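Local structure of glycerol dehydrogenase (Schizosaccharomyces pombe, 1TA9) at residues H315-G320 with R389-P394; T341-V346 with D412-V417; V345-W350 with K403-S408. The protein catalyses the NAD+-dependent oxidation of glycerol to dihydroxyacetone at a zinc site, a step in the assimilation of glycerol. All blocks are in the same frame, centred on the assembly; numbering follows the deposited sequence.

Contact 1: H315-G320 with R389-P394; sequences HAIHNG and RATLRP. With ZN (zinc ion), chain I.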
loop_
_atom_site.group_PDB
_atom_site.type_symbol
_atom_site.label_atom_id
_atom_site.label_comp_id
_atom_site.label_asym_id
_atom_site.label_seq_id
_atom_site.Cartn_x
_atom_site.Cartn_y
_atom_site.Cartn_z
ATOM N N HIS B 315 -8.947 18.127 30.348
ATOM C CA HIS B 315 -9.892 18.521 31.388
ATOM C C HIS B 315 -9.291 19.427 32.451
ATOM O O HIS B 315 -9.978 20.288 32.999
ATOM C CB HIS B 315 -10.534 17.287 32.020
ATOM C CG HIS B 315 -11.716 16.789 31.251
ATOM N ND1 HIS B 315 -11.603 16.243 29.991
ATOM C CD2 HIS B 315 -13.040 16.845 31.522
ATOM C CE1 HIS B 315 -12.809 15.988 29.515
ATOM N NE2 HIS B 315 -13.697 16.345 30.425
ATOM N N ALA B 316 -8.009 19.248 32.739
ATOM C CA ALA B 316 -7.347 20.099 33.720
ATOM C C ALA B 316 -7.357 21.528 33.169
ATOM O O ALA B 316 -7.567 22.496 33.905
ATOM C CB ALA B 316 -5.918 19.623 33.946
ATOM N N ILE B 317 -7.138 21.649 31.863
ATOM C CA ILE B 317 -7.135 22.950 31.206
ATOM C C ILE B 317 -8.543 23.535 31.223
ATOM O O ILE B 317 -8.718 24.742 31.402
ATOM C CB ILE B 317 -6.617 22.829 29.759
ATOM C CG1 ILE B 317 -5.155 22.378 29.792
ATOM C CG2 ILE B 317 -6.747 24.164 29.036
ATOM C CD1 ILE B 317 -4.604 21.959 28.459
ATOM N N HIS B 318 -9.544 22.677 31.041
ATOM C CA HIS B 318 -10.933 23.119 31.079
ATOM C C HIS B 318 -11.217 23.738 32.448
ATOM O O HIS B 318 -11.851 24.791 32.541
ATOM C CB HIS B 318 -11.879 21.939 30.830
ATOM C CG HIS B 318 -13.248 22.122 31.416
ATOM N ND1 HIS B 318 -13.507 21.969 32.761
ATOM C CD2 HIS B 318 -14.430 22.452 30.843
ATOM C CE1 HIS B 318 -14.787 22.194 32.992
ATOM N NE2 HIS B 318 -15.371 22.489 31.844
ATOM N N ASN B 319 -10.736 23.087 33.502
ATOM C CA ASN B 319 -10.945 23.584 34.860
ATOM C C ASN B 319 -10.196 24.893 35.094
ATOM O O ASN B 319 -10.690 25.781 35.789
ATOM C CB ASN B 319 -10.503 22.538 35.888
ATOM C CG ASN B 319 -11.335 21.272 35.822
ATOM O OD1 ASN B 319 -12.494 21.302 35.410
ATOM N ND2 ASN B 319 -10.754 20.157 36.245
ATOM N N GLY B 320 -9.008 25.012 34.511
ATOM C CA GLY B 320 -8.239 26.235 34.670
ATOM C C GLY B 320 -8.919 27.406 33.980
ATOM O O GLY B 320 -8.936 28.521 34.503
ATOM N N ARG B 389 -1.579 28.037 36.450
ATOM C CA ARG B 389 -1.428 27.665 37.847
ATOM C C ARG B 389 -2.603 26.796 38.291
ATOM O O ARG B 389 -2.416 25.796 38.983
ATOM C CB ARG B 389 -1.328 28.917 38.731
ATOM C CG ARG B 389 0.013 29.649 38.635
ATOM C CD ARG B 389 0.181 30.652 39.778
ATOM N NE ARG B 389 -0.669 31.829 39.621
ATOM C CZ ARG B 389 -0.372 32.865 38.843
ATOM N NH1 ARG B 389 0.761 32.878 38.154
ATOM N NH2 ARG B 389 -1.210 33.885 38.746
ATOM N N ALA B 390 -3.813 27.172 37.891
ATOM C CA ALA B 390 -5.004 26.402 38.257
ATOM C C ALA B 390 -4.945 25.010 37.633
ATOM O O ALA B 390 -5.308 24.013 38.258
ATOM C CB ALA B 390 -6.263 27.128 37.786
ATOM N N THR B 391 -4.486 24.954 36.390
ATOM C CA THR B 391 -4.372 23.697 35.662
ATOM C C THR B 391 -3.407 22.727 36.337
ATOM O O THR B 391 -3.635 21.516 36.352
ATOM C CB THR B 391 -3.875 23.947 34.225
ATOM O OG1 THR B 391 -4.816 24.778 33.533
ATOM C CG2 THR B 391 -3.705 22.631 33.471
ATOM N N LEU B 392 -2.337 23.266 36.911
ATOM C CA LEU B 392 -1.317 22.437 37.539
ATOM C C LEU B 392 -1.475 22.140 39.029
ATOM O O LEU B 392 -0.540 21.646 39.661
ATOM C CB LEU B 392 0.060 23.052 37.274
ATOM C CG LEU B 392 0.468 23.042 35.793
ATOM C CD1 LEU B 392 1.622 24.005 35.557
ATOM C CD2 LEU B 392 0.847 21.626 35.375
ATOM N N ARG B 393 -2.645 22.428 39.592
ATOM C CA ARG B 393 -2.870 22.145 41.005
ATOM C C ARG B 393 -2.632 20.654 41.268
ATOM O O ARG B 393 -2.896 19.809 40.408
ATOM C CB ARG B 393 -4.288 22.563 41.409
ATOM C CG ARG B 393 -4.435 24.080 41.530
ATOM C CD ARG B 393 -5.867 24.534 41.780
ATOM N NE ARG B 393 -6.441 23.952 42.988
ATOM C CZ ARG B 393 -7.346 22.978 42.993
ATOM N NH1 ARG B 393 -7.807 22.513 44.145
ATOM N NH2 ARG B 393 -7.798 22.474 41.849
ATOM N N PRO B 394 -2.128 20.313 42.466
ATOM C CA PRO B 394 -1.841 18.925 42.846
ATOM C C PRO B 394 -2.892 17.863 42.517
ATOM O O PRO B 394 -2.542 16.755 42.106
ATOM C CB PRO B 394 -1.550 19.028 44.348
ATOM C CG PRO B 394 -2.283 20.264 44.770
ATOM C CD PRO B 394 -2.005 21.203 43.633
HETATM ZN ZN ZN I . -15.877 16.103 30.305
#
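Small residues let the last turn of helix 381-391 come close to helix 313-322, with Gly320 CA 4.7 Å from Thr391 CA. The apolar touches centre on Thr391. Its OG1 stands beside the backbone N (chi1 -61°), which puts CG2 anti to it; Thr391 CG2 rests 3.8 Å from Ala316 CB and also meets CG1 of Ile317, whose side chain lies alongside and points the same way. On the next turn the bare Gly320 CA lets Ala390 CB come to 3.8 Å and Thr391 OG1 to 3.9 Å. Thr391 OG1 also lies 3.6 Å from Ala316 O and near Ile317 CA, yet its hydrogen bond goes to Val387 O in its own helix, which suits a threonine at a buried helix end.

Polar and metal interactions lie off this apolar patch. His318 ND1 donates to Asn319 OD1 over 2.9 Å, with the oxygen in the imidazole plane, while Asn319 ND2 reaches Glu396. His315 NE2 binds zinc at 2.2 Å, beside Asp232 and His333. Zinc at NE2 and Glu239 OE2 at ND1 hold the His315 ring at both nitrogens and together set its rotation; the carboxylate would probably make NE2 a stronger zinc ligand.

Contact 2: T341-V346 with D412-V417; sequences TLVQVV and DAIKAV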
loop_
_atom_site.group_PDB
_atom_site.type_symbol
_atom_site.label_atom_id
_atom_site.label_comp_id
_atom_site.label_asym_id
_atom_site.label_seq_id
_atom_site.Cartn_x
_atom_site.Cartn_y
_atom_site.Cartn_z
ATOM N N THR B 341 -8.538 20.175 24.557
ATOM C CA THR B 341 -7.970 19.008 23.898
ATOM C C THR B 341 -6.915 19.473 22.892
ATOM O O THR B 341 -5.866 18.846 22.751
ATOM C CB THR B 341 -9.069 18.182 23.191
ATOM O OG1 THR B 341 -10.018 17.732 24.169
ATOM C CG2 THR B 341 -8.469 16.961 22.490
ATOM N N LEU B 342 -7.183 20.581 22.204
ATOM C CA LEU B 342 -6.212 21.106 21.251
ATOM C C LEU B 342 -4.981 21.572 22.017
ATOM O O LEU B 342 -3.853 21.449 21.535
ATOM C CB LEU B 342 -6.799 22.272 20.452
ATOM C CG LEU B 342 -7.885 21.927 19.424
ATOM C CD1 LEU B 342 -8.282 23.191 18.663
ATOM C CD2 LEU B 342 -7.370 20.870 18.453
ATOM N N VAL B 343 -5.194 22.110 23.213
ATOM C CA VAL B 343 -4.072 22.559 24.023
ATOM C C VAL B 343 -3.236 21.337 24.406
ATOM O O VAL B 343 -2.005 21.396 24.388
ATOM C CB VAL B 343 -4.540 23.284 25.310
ATOM C CG1 VAL B 343 -3.326 23.709 26.135
ATOM C CG2 VAL B 343 -5.376 24.519 24.945
ATOM N N GLN B 344 -3.894 20.228 24.744
ATOM C CA GLN B 344 -3.137 19.026 25.101
ATOM C C GLN B 344 -2.327 18.559 23.898
ATOM O O GLN B 344 -1.226 18.037 24.049
ATOM C CB GLN B 344 -4.046 17.877 25.574
ATOM C CG GLN B 344 -3.220 16.623 25.920
ATOM C CD GLN B 344 -3.970 15.582 26.727
ATOM O OE1 GLN B 344 -4.846 15.911 27.529
ATOM N NE2 GLN B 344 -3.605 14.313 26.540
ATOM N N VAL B 345 -2.877 18.750 22.702
ATOM C CA VAL B 345 -2.193 18.353 21.475
ATOM C C VAL B 345 -0.906 19.154 21.315
ATOM O O VAL B 345 0.100 18.643 20.816
ATOM C CB VAL B 345 -3.109 18.562 20.243
ATOM C CG1 VAL B 345 -2.298 18.531 18.966
ATOM C CG2 VAL B 345 -4.171 17.467 20.214
ATOM N N VAL B 346 -0.942 20.412 21.739
ATOM C CA VAL B 346 0.238 21.256 21.667
ATOM C C VAL B 346 1.245 20.773 22.711
ATOM O O VAL B 346 2.442 20.675 22.434
ATOM C CB VAL B 346 -0.127 22.740 21.925
ATOM C CG1 VAL B 346 1.131 23.598 21.971
ATOM C CG2 VAL B 346 -1.058 23.234 20.821
ATOM N N ASP B 412 1.467 29.348 27.304
ATOM C CA ASP B 412 2.003 29.401 25.942
ATOM C C ASP B 412 1.216 28.516 24.983
ATOM O O ASP B 412 0.943 28.906 23.840
ATOM C CB ASP B 412 3.471 28.959 25.922
ATOM C CG ASP B 412 4.428 30.074 26.295
ATOM O OD1 ASP B 412 3.970 31.205 26.578
ATOM O OD2 ASP B 412 5.649 29.815 26.296
ATOM N N ALA B 413 0.859 27.323 25.452
ATOM C CA ALA B 413 0.122 26.371 24.631
ATOM C C ALA B 413 -1.290 26.866 24.315
ATOM O O ALA B 413 -1.812 26.614 23.230
ATOM C CB ALA B 413 0.065 25.008 25.329
ATOM N N ILE B 414 -1.911 27.561 25.264
ATOM C CA ILE B 414 -3.250 28.096 25.040
ATOM C C ILE B 414 -3.196 29.108 23.893
ATOM O O ILE B 414 -4.068 29.119 23.018
ATOM C CB ILE B 414 -3.797 28.785 26.313
ATOM C CG1 ILE B 414 -4.151 27.721 27.359
ATOM C CG2 ILE B 414 -5.010 29.643 25.969
ATOM C CD1 ILE B 414 -4.598 28.296 28.697
ATOM N N LYS B 415 -2.169 29.954 23.893
ATOM C CA LYS B 415 -2.018 30.947 22.835
ATOM C C LYS B 415 -1.587 30.292 21.529
ATOM O O LYS B 415 -1.979 30.732 20.452
ATOM C CB LYS B 415 -1.001 32.018 23.244
ATOM C CG LYS B 415 -1.555 33.001 24.274
ATOM C CD LYS B 415 -0.550 34.083 24.651
ATOM C CE LYS B 415 0.554 33.538 25.545
ATOM N NZ LYS B 415 1.434 34.633 26.077
ATOM N N ALA B 416 -0.783 29.239 21.623
ATOM C CA ALA B 416 -0.323 28.536 20.432
ATOM C C ALA B 416 -1.522 27.955 19.686
ATOM O O ALA B 416 -1.609 28.057 18.464
ATOM C CB ALA B 416 0.652 27.429 20.816
ATOM N N VAL B 417 -2.447 27.338 20.419
ATOM C CA VAL B 417 -3.636 26.779 19.783
ATOM C C VAL B 417 -4.330 27.878 18.972
ATOM O O VAL B 417 -4.692 27.680 17.814
ATOM C CB VAL B 417 -4.634 26.228 20.832
ATOM C CG1 VAL B 417 -5.957 25.877 20.158
ATOM C CG2 VAL B 417 -4.046 24.992 21.516
#
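Val417 CG2, anti to its own carbonyl carbon, presses onto the backbone of helix 333-347, 3.5 Å from Val343 CA, a tight fit for two carbons. Val417 CG2 also lies 3.5 Å from Val346 CG2. With CG2 of Val343 close by as well, this methyl sits among a backbone and two valine branches. The other branch, Val417 CG1, turns to Leu342 and touches Leu342 CB at 3.7 Å, the two side chains crossing at about a right angle.

Ala413 stands one turn earlier in its helix. Its CB lies between two methyls of the facing helix, 3.7 Å from Val343 CG1 and 3.8 Å from Val346 CG1, and Ala416 CB touches the latter from one turn on. Alanine suits these places because a short side chain lets branched valines approach the backbone. Valine brings two methyls fixed close to the main chain, and so can serve two neighbours at once.

Further out, Ile414 turns to Leu384 and Val387 of helix 381-391, while its carbonyl accepts a hydrogen bond from Tyr339 OH of helix 333-347. The carboxylate of Asp412 leads away to a salt bridge with Arg76 of a second subunit. The segment axes approach to 8.6 Å at 109°, a steep crossing at which the side chains of 341-346 and 412-417 meet through apolar groups, within the all-helical domain characteristic of iron-containing alcohol dehydrogenases.

Contact 3: V345-W350 with K403-S408; sequences VVLEDW and KKFNPS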
loop_
_atom_site.group_PDB
_atom_site.type_symbol
_atom_site.label_atom_id
_atom_site.label_comp_id
_atom_site.label_asym_id
_atom_site.label_seq_id
_atom_site.Cartn_x
_atom_site.Cartn_y
_atom_site.Cartn_z
ATOM N N VAL B 345 -2.877 18.750 22.702
ATOM C CA VAL B 345 -2.193 18.353 21.475
ATOM C C VAL B 345 -0.906 19.154 21.315
ATOM O O VAL B 345 0.100 18.643 20.816
ATOM C CB VAL B 345 -3.109 18.562 20.243
ATOM C CG1 VAL B 345 -2.298 18.531 18.966
ATOM C CG2 VAL B 345 -4.171 17.467 20.214
ATOM N N VAL B 346 -0.942 20.412 21.739
ATOM C CA VAL B 346 0.238 21.256 21.667
ATOM C C VAL B 346 1.245 20.773 22.711
ATOM O O VAL B 346 2.442 20.675 22.434
ATOM C CB VAL B 346 -0.127 22.740 21.925
ATOM C CG1 VAL B 346 1.131 23.598 21.971
ATOM C CG2 VAL B 346 -1.058 23.234 20.821
ATOM N N LEU B 347 0.755 20.454 23.908
ATOM C CA LEU B 347 1.627 19.971 24.979
ATOM C C LEU B 347 2.224 18.607 24.629
ATOM O O LEU B 347 3.339 18.285 25.048
ATOM C CB LEU B 347 0.852 19.886 26.300
ATOM C CG LEU B 347 0.377 21.229 26.873
ATOM C CD1 LEU B 347 -0.426 20.998 28.145
ATOM C CD2 LEU B 347 1.583 22.116 27.165
ATOM N N GLU B 348 1.487 17.805 23.863
ATOM C CA GLU B 348 1.990 16.497 23.455
ATOM C C GLU B 348 2.937 16.609 22.254
ATOM O O GLU B 348 3.535 15.626 21.827
ATOM C CB GLU B 348 0.836 15.552 23.129
ATOM C CG GLU B 348 0.126 14.995 24.362
ATOM C CD GLU B 348 -0.785 13.835 24.016
ATOM O OE1 GLU B 348 -0.359 12.967 23.225
ATOM O OE2 GLU B 348 -1.920 13.781 24.529
ATOM N N ASP B 349 3.064 17.815 21.712
ATOM C CA ASP B 349 3.964 18.079 20.591
ATOM C C ASP B 349 3.619 17.349 19.288
ATOM O O ASP B 349 4.511 16.856 18.602
ATOM C CB ASP B 349 5.403 17.732 20.996
ATOM C CG ASP B 349 6.446 18.481 20.178
ATOM O OD1 ASP B 349 7.539 17.920 19.951
ATOM O OD2 ASP B 349 6.185 19.633 19.775
ATOM N N TRP B 350 2.336 17.266 18.944
ATOM C CA TRP B 350 1.957 16.616 17.690
ATOM C C TRP B 350 2.429 17.515 16.552
ATOM O O TRP B 350 2.458 18.734 16.697
ATOM C CB TRP B 350 0.438 16.505 17.553
ATOM C CG TRP B 350 -0.253 15.529 18.437
ATOM C CD1 TRP B 350 0.242 14.925 19.553
ATOM C CD2 TRP B 350 -1.612 15.097 18.310
ATOM N NE1 TRP B 350 -0.729 14.145 20.137
ATOM C CE2 TRP B 350 -1.878 14.233 19.393
ATOM C CE3 TRP B 350 -2.633 15.362 17.387
ATOM C CZ2 TRP B 350 -3.127 13.626 19.581
ATOM C CZ3 TRP B 350 -3.879 14.759 17.575
ATOM C CH2 TRP B 350 -4.110 13.902 18.663
ATOM N N LYS B 403 4.919 13.516 30.846
ATOM C CA LYS B 403 5.571 14.792 30.558
ATOM C C LYS B 403 5.054 15.803 31.585
ATOM O O LYS B 403 3.855 15.875 31.839
ATOM C CB LYS B 403 5.238 15.271 29.137
ATOM C CG LYS B 403 6.063 16.486 28.689
ATOM C CD LYS B 403 5.726 16.947 27.266
ATOM C CE LYS B 403 6.103 15.902 26.219
ATOM N NZ LYS B 403 5.799 16.365 24.829
ATOM N N LYS B 404 5.959 16.580 32.174
ATOM C CA LYS B 404 5.576 17.553 33.193
ATOM C C LYS B 404 5.633 18.991 32.684
ATOM O O LYS B 404 6.428 19.311 31.796
ATOM C CB LYS B 404 6.476 17.390 34.419
ATOM C CG LYS B 404 6.483 15.969 34.984
ATOM C CD LYS B 404 5.071 15.503 35.326
ATOM C CE LYS B 404 5.049 14.059 35.808
ATOM N NZ LYS B 404 3.656 13.613 36.098
ATOM N N PHE B 405 4.806 19.856 33.269
ATOM C CA PHE B 405 4.735 21.246 32.835
ATOM C C PHE B 405 4.718 22.298 33.935
ATOM O O PHE B 405 4.450 21.998 35.099
ATOM C CB PHE B 405 3.478 21.443 31.984
ATOM C CG PHE B 405 3.264 20.370 30.962
ATOM C CD1 PHE B 405 2.453 19.276 31.241
ATOM C CD2 PHE B 405 3.896 20.438 29.724
ATOM C CE1 PHE B 405 2.274 18.261 30.299
ATOM C CE2 PHE B 405 3.723 19.427 28.774
ATOM C CZ PHE B 405 2.910 18.338 29.066
ATOM N N ASN B 406 5.005 23.539 33.549
ATOM C CA ASN B 406 4.957 24.660 34.478
ATOM C C ASN B 406 3.882 25.603 33.935
ATOM O O ASN B 406 3.461 25.476 32.786
ATOM C CB ASN B 406 6.323 25.366 34.608
ATOM C CG ASN B 406 6.854 25.899 33.291
ATOM O OD1 ASN B 406 6.158 26.600 32.559
ATOM N ND2 ASN B 406 8.108 25.583 32.995
ATOM N N PRO B 407 3.409 26.551 34.755
ATOM C CA PRO B 407 2.368 27.480 34.301
ATOM C C PRO B 407 2.610 28.200 32.969
ATOM O O PRO B 407 1.692 28.307 32.148
ATOM C CB PRO B 407 2.241 28.447 35.477
ATOM C CG PRO B 407 2.532 27.554 36.656
ATOM C CD PRO B 407 3.740 26.788 36.173
ATOM N N SER B 408 3.827 28.692 32.746
ATOM C CA SER B 408 4.114 29.405 31.508
ATOM C C SER B 408 3.933 28.507 30.286
ATOM O O SER B 408 3.556 28.988 29.218
ATOM C CB SER B 408 5.533 30.000 31.529
ATOM O OG SER B 408 6.533 29.009 31.366
HETATM O O HOH W 1 4.821 13.693 23.403
#
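Lys403 sends its side chain from an extended loop toward the end of helix 333-347. CB points at the helix, and CG stands anti to the backbone N (chi1 -171°), carrying the chain outward until it bends at chi3 (-65°). Lys403 CD then passes 3.5 Å from Leu347 O, and Lys403 CE 3.8 Å from the same oxygen. At the tip, Lys403 NZ donates to Leu347 O over 3.1 Å, lying in the carbonyl plane with a C=O...N angle of 148°. A water accepts from Lys403 NZ at 3.2 Å and donates to Glu348 O at 2.8 Å, joining the ammonium to a second carbonyl. The strongest partner of NZ is Glu289 of a second subunit, in a salt bridge. A long, flexible lysine fits here: carbonyls at a helix C-terminus carry partial negative charge, which its cation would probably help to balance.

The turn it meets is a Schellman motif, in which Asp349 takes positive phi and Trp350 N bonds back to Val345 O. Beside the lysine, Leu347 CD1 lies over the ring centre of Phe405, 4.3 Å above the plane. Leu347 CB is 3.8 Å from Phe405 CZ, and Leu347 CD2 touches Phe405 CE2 and CD2.

Leu347 also leans on Ile410 and Ala413 of helix 407-428, which starts just after Asn406 at the N-cap. The contact therefore lies where helix 333-347 ends and helix 407-428 begins, beside the second subunit.

How the contacts relate
Along the chain all three first segments precede all three second ones. Contact 1 pairs helix 313-322 with helix 381-391, contact 2 pairs 333-347 with 407-428, and contact 3 joins the end of 333-347 to the loop leading into 407-428. Contacts 2 and 3 share Val345 and Val346, their centres about 8 Å apart; the centre of contact 1 is about 13 Å from either. Ile317 CD1 meets Val343 CG1 at 3.2 Å, joining contacts 1 and 2, while Leu392 packs against the Asn406-Pro407 link of contact 3. Helix 333-347 ties metal site to subunit interface: it carries the zinc ligand His333 and, through contacts 2 and 3, meets the second subunit.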